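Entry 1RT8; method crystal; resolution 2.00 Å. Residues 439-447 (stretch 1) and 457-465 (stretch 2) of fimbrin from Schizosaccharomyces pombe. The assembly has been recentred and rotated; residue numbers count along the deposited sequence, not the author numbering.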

ATOM      1  N   SER A 439     -18.825   8.755 -14.824  1.00 28.92           N
ATOM      2  CA  SER A 439     -19.219   8.220 -13.515  1.00 30.08           C
ATOM      3  C   SER A 439     -19.751   6.785 -13.498  1.00 29.14           C
ATOM      4  O   SER A 439     -19.588   6.071 -12.507  1.00 29.28           O
ATOM      5  N   THR A 440     -20.377   6.360 -14.587  1.00 28.47           N
ATOM      6  CA  THR A 440     -20.948   5.017 -14.665  1.00 26.98           C
ATOM      7  C   THR A 440     -19.869   3.937 -14.705  1.00 28.16           C
ATOM      8  O   THR A 440     -20.134   2.763 -14.432  1.00 24.54           O
ATOM      9  N   GLY A 441     -18.650   4.344 -15.056  1.00 28.49           N
ATOM     10  CA  GLY A 441     -17.547   3.407 -15.128  1.00 27.34           C
ATOM     11  C   GLY A 441     -17.551   2.557 -16.381  1.00 27.68           C
ATOM     12  O   GLY A 441     -16.683   1.706 -16.551  1.00 28.92           O
ATOM     13  N   VAL A 442     -18.521   2.787 -17.261  1.00 28.35           N
ATOM     14  CA  VAL A 442     -18.635   2.023 -18.500  1.00 27.40           C
ATOM     15  C   VAL A 442     -17.580   2.455 -19.518  1.00 26.93           C
ATOM     16  O   VAL A 442     -16.952   1.617 -20.167  1.00 24.41           O
ATOM     17  N   PHE A 443     -17.395   3.765 -19.659  1.00 25.31           N
ATOM     18  CA  PHE A 443     -16.403   4.295 -20.585  1.00 24.42           C
ATOM     19  C   PHE A 443     -15.022   3.664 -20.377  1.00 23.56           C
ATOM     20  O   PHE A 443     -14.387   3.238 -21.343  1.00 23.56           O
ATOM     21  N   VAL A 444     -14.549   3.602 -19.128  1.00 22.05           N
ATOM     22  CA  VAL A 444     -13.231   3.020 -18.878  1.00 21.66           C
ATOM     23  C   VAL A 444     -13.168   1.543 -19.264  1.00 22.00           C
ATOM     24  O   VAL A 444     -12.139   1.066 -19.738  1.00 19.45           O
ATOM     25  N   LEU A 445     -14.267   0.819 -19.080  1.00 21.91           N
ATOM     26  CA  LEU A 445     -14.301  -0.585 -19.470  1.00 21.83           C
ATOM     27  C   LEU A 445     -14.266  -0.675 -21.016  1.00 21.17           C
ATOM     28  O   LEU A 445     -13.647  -1.585 -21.574  1.00 22.23           O
ATOM     29  N   ASP A 446     -14.902   0.278 -21.700  1.00 21.89           N
ATOM     30  CA  ASP A 446     -14.882   0.300 -23.171  1.00 24.03           C
ATOM     31  C   ASP A 446     -13.470   0.587 -23.691  1.00 24.45           C
ATOM     32  O   ASP A 446     -13.047   0.036 -24.714  1.00 22.78           O
ATOM     33  N   VAL A 447     -12.750   1.473 -23.002  1.00 24.98           N
ATOM     34  CA  VAL A 447     -11.385   1.797 -23.405  1.00 23.68           C
ATOM     35  C   VAL A 447     -10.558   0.513 -23.328  1.00 23.68           C
ATOM     36  O   VAL A 447      -9.821   0.175 -24.254  1.00 23.46           O
ATOM     37  N   ASP A 457     -15.576  -8.728 -20.698  1.00 31.27           N
ATOM     38  CA  ASP A 457     -16.778  -9.523 -20.936  1.00 32.85           C
ATOM     39  C   ASP A 457     -17.927  -8.641 -20.487  1.00 32.02           C
ATOM     40  O   ASP A 457     -18.119  -8.437 -19.290  1.00 32.04           O
ATOM     41  N   TYR A 458     -18.695  -8.115 -21.431  1.00 32.58           N
ATOM     42  CA  TYR A 458     -19.785  -7.229 -21.061  1.00 34.60           C
ATOM     43  C   TYR A 458     -20.895  -7.846 -20.213  1.00 36.21           C
ATOM     44  O   TYR A 458     -21.775  -7.136 -19.724  1.00 34.81           O
ATOM     45  N   ASN A 459     -20.854  -9.162 -20.032  1.00 37.51           N
ATOM     46  CA  ASN A 459     -21.840  -9.817 -19.186  1.00 39.92           C
ATOM     47  C   ASN A 459     -21.494  -9.474 -17.738  1.00 41.58           C
ATOM     48  O   ASN A 459     -22.338  -9.568 -16.846  1.00 42.58           O
ATOM     49  N   LEU A 460     -20.244  -9.064 -17.518  1.00 40.87           N
ATOM     50  CA  LEU A 460     -19.774  -8.688 -16.190  1.00 39.55           C
ATOM     51  C   LEU A 460     -19.801  -7.172 -16.013  1.00 40.53           C
ATOM     52  O   LEU A 460     -19.350  -6.659 -14.990  1.00 41.86           O
ATOM     53  N   VAL A 461     -20.317  -6.459 -17.012  1.00 39.38           N
ATOM     54  CA  VAL A 461     -20.384  -5.002 -16.961  1.00 39.77           C
ATOM     55  C   VAL A 461     -21.805  -4.519 -16.700  1.00 40.81           C
ATOM     56  O   VAL A 461     -22.732  -4.849 -17.440  1.00 40.00           O
ATOM     57  N   THR A 462     -21.975  -3.739 -15.640  1.00 41.14           N
ATOM     58  CA  THR A 462     -23.292  -3.222 -15.305  1.00 42.78           C
ATOM     59  C   THR A 462     -23.491  -1.942 -16.098  1.00 42.53           C
ATOM     60  O   THR A 462     -22.641  -1.569 -16.912  1.00 41.74           O
ATOM     61  N   ASP A 463     -24.610  -1.271 -15.866  1.00 40.86           N
ATOM     62  CA  ASP A 463     -24.882  -0.027 -16.564  1.00 40.99           C
ATOM     63  C   ASP A 463     -24.490   1.114 -15.639  1.00 39.02           C
ATOM     64  O   ASP A 463     -24.658   2.279 -15.974  1.00 38.23           O
ATOM     65  N   GLY A 464     -23.962   0.760 -14.469  1.00 38.38           N
ATOM     66  CA  GLY A 464     -23.536   1.758 -13.501  1.00 37.71           C
ATOM     67  C   GLY A 464     -24.585   2.800 -13.172  1.00 39.09           C
ATOM     68  O   GLY A 464     -24.246   3.936 -12.820  1.00 38.25           O
ATOM     69  N   SER A 465     -25.857   2.414 -13.276  1.00 38.81           N
ATOM     70  CA  SER A 465     -26.974   3.322 -12.994  1.00 40.32           C
ATOM     71  C   SER A 465     -27.040   3.747 -11.533  1.00 40.15           C
ATOM     72  O   SER A 465     -27.700   4.729 -11.194  1.00 42.23           O
TER

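The contact is small, burying 325 Å² summed over both sides, and it joins a helical stretch to one without regular secondary structure. Its single hydrogen bond across the stretches runs from Tyr458 OH to Asp446 OD1 at 2.5 Å, a short distance for a phenol and a carboxylate. Neither CA-to-CB bond aims at the partner stretch; both run sideways, and the ends come nearer. Asp446 has chi1 -76° (m) and chi2 -16°, and Tyr458 has chi1 -74° (m) with chi2 102°. Asp446 OD1 lies at the ring's edge, near its plane, where the hydroxyl can reach it. Both carboxylate oxygens of Asp446 also bond elsewhere in the structure.

Four residues back along the chain, Val442 points toward the other stretch with chi1 180° (t), and its CG2 lies 3.8 Å from Thr462 O. Leu445 also points toward it, in the mt rotamer (-71°, 169°). Val461, with chi1 173° (t), points back, and Leu445 CD1 meets Val461 CG2 at 3.6 Å, an apolar contact between the two side chains.

At the other end, the backbones come closest where the CA atoms of Thr440 and Gly464 are 4.3 Å apart. Thr440 (chi1 68°, p) lies sideways, its CB 3.8 Å from Asp463 O. Gly464 CA sits 3.7 Å from Thr440 O; a CB built ideally on Gly464 would fall 2.2 Å from Thr440 O, a clash, and the positive phi of 52° independently favours glycine.

Local bonds brace this loop. Gly464 N donates to Thr462 OG1 at 2.8 Å, with Thr462 at chi1 78° (p). Asp463 points away, chi1 70° (p), and its OD1 accepts from Ser465 OG at 3.1 Å and, weakly, from Ser465 N at 3.3 Å.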

ATOM      1  CB  SER A 439     -20.261   9.142 -12.865  1.00 31.91           C
ATOM      2  OG  SER A 439     -21.478   9.147 -13.595  1.00 31.76           O
ATOM      3  CB  THR A 440     -21.844   4.878 -15.912  1.00 25.93           C
ATOM      4  OG1 THR A 440     -21.032   4.925 -17.091  1.00 29.05           O
ATOM      5  CG2 THR A 440     -22.845   6.024 -15.975  1.00 27.16           C
ATOM      6  CB  VAL A 442     -20.031   2.193 -19.123  1.00 27.84           C
ATOM      7  CG1 VAL A 442     -20.131   1.398 -20.418  1.00 29.49           C
ATOM      8  CG2 VAL A 442     -21.086   1.730 -18.140  1.00 28.46           C
ATOM      9  CB  PHE A 443     -16.280   5.812 -20.434  1.00 24.40           C
ATOM     10  CG  PHE A 443     -15.267   6.419 -21.350  1.00 25.08           C
ATOM     11  CD1 PHE A 443     -15.491   6.460 -22.722  1.00 25.99           C
ATOM     12  CD2 PHE A 443     -14.067   6.914 -20.848  1.00 25.89           C
ATOM     13  CE1 PHE A 443     -14.528   6.988 -23.585  1.00 27.84           C
ATOM     14  CE2 PHE A 443     -13.105   7.438 -21.697  1.00 25.41           C
ATOM     15  CZ  PHE A 443     -13.333   7.477 -23.072  1.00 25.44           C
ATOM     16  CB  VAL A 444     -12.757   3.221 -17.407  1.00 23.10           C
ATOM     17  CG1 VAL A 444     -12.562   4.720 -17.141  1.00 21.64           C
ATOM     18  CG2 VAL A 444     -13.755   2.606 -16.411  1.00 21.99           C
ATOM     19  CB  LEU A 445     -15.547  -1.268 -18.892  1.00 23.93           C
ATOM     20  CG  LEU A 445     -15.503  -1.468 -17.372  1.00 24.84           C
ATOM     21  CD1 LEU A 445     -16.862  -1.886 -16.850  1.00 25.63           C
ATOM     22  CD2 LEU A 445     -14.456  -2.522 -17.025  1.00 23.06           C
ATOM     23  CB  ASP A 446     -15.821   1.373 -23.733  1.00 25.00           C
ATOM     24  CG  ASP A 446     -17.275   0.974 -23.664  1.00 25.77           C
ATOM     25  OD1 ASP A 446     -17.561  -0.222 -23.469  1.00 26.37           O
ATOM     26  OD2 ASP A 446     -18.132   1.864 -23.817  1.00 29.44           O
ATOM     27  CB  VAL A 447     -10.753   2.837 -22.467  1.00 23.37           C
ATOM     28  CG1 VAL A 447      -9.298   3.059 -22.845  1.00 24.46           C
ATOM     29  CG2 VAL A 447     -11.521   4.151 -22.550  1.00 23.80           C
ATOM     30  CB  ASP A 457     -16.745 -10.792 -20.080  1.00 33.51           C
ATOM     31  CG  ASP A 457     -17.911 -11.723 -20.364  1.00 34.45           C
ATOM     32  OD1 ASP A 457     -19.052 -11.233 -20.477  1.00 32.55           O
ATOM     33  OD2 ASP A 457     -17.679 -12.948 -20.466  1.00 37.15           O
ATOM     34  CB  TYR A 458     -20.353  -6.548 -22.306  1.00 35.03           C
ATOM     35  CG  TYR A 458     -19.424  -5.480 -22.831  1.00 35.79           C
ATOM     36  CD1 TYR A 458     -18.605  -5.714 -23.935  1.00 37.18           C
ATOM     37  CD2 TYR A 458     -19.336  -4.245 -22.197  1.00 37.28           C
ATOM     38  CE1 TYR A 458     -17.720  -4.738 -24.396  1.00 38.92           C
ATOM     39  CE2 TYR A 458     -18.454  -3.265 -22.645  1.00 38.27           C
ATOM     40  CZ  TYR A 458     -17.654  -3.516 -23.744  1.00 38.70           C
ATOM     41  OH  TYR A 458     -16.797  -2.539 -24.190  1.00 40.01           O
ATOM     42  CB  ASN A 459     -21.815 -11.333 -19.396  1.00 40.79           C
ATOM     43  CG  ASN A 459     -22.499 -11.745 -20.681  1.00 41.78           C
ATOM     44  OD1 ASN A 459     -23.583 -11.258 -20.989  1.00 43.31           O
ATOM     45  ND2 ASN A 459     -21.876 -12.643 -21.434  1.00 43.14           N
ATOM     46  CB  LEU A 460     -18.345  -9.182 -15.972  1.00 40.61           C
ATOM     47  CG  LEU A 460     -18.075 -10.676 -16.161  1.00 41.30           C
ATOM     48  CD1 LEU A 460     -16.594 -10.957 -15.961  1.00 41.50           C
ATOM     49  CD2 LEU A 460     -18.907 -11.472 -15.174  1.00 40.70           C
ATOM     50  CB  VAL A 461     -19.871  -4.375 -18.286  1.00 40.11           C
ATOM     51  CG1 VAL A 461     -20.106  -2.863 -18.291  1.00 39.44           C
ATOM     52  CG2 VAL A 461     -18.389  -4.675 -18.458  1.00 39.20           C
ATOM     53  CB  THR A 462     -23.413  -2.892 -13.809  1.00 42.90           C
ATOM     54  OG1 THR A 462     -22.772  -1.639 -13.544  1.00 46.45           O
ATOM     55  CG2 THR A 462     -22.753  -3.980 -12.970  1.00 45.28           C
ATOM     56  CB  ASP A 463     -26.367   0.059 -16.932  1.00 44.30           C
ATOM     57  CG  ASP A 463     -27.262   0.245 -15.721  1.00 45.71           C
ATOM     58  OD1 ASP A 463     -26.969  -0.340 -14.657  1.00 46.34           O
ATOM     59  OD2 ASP A 463     -28.268   0.973 -15.840  1.00 50.92           O
ATOM     60  CB  SER A 465     -28.300   2.665 -13.383  1.00 40.07           C
ATOM     61  OG  SER A 465     -28.492   1.477 -12.644  1.00 39.22           O
TER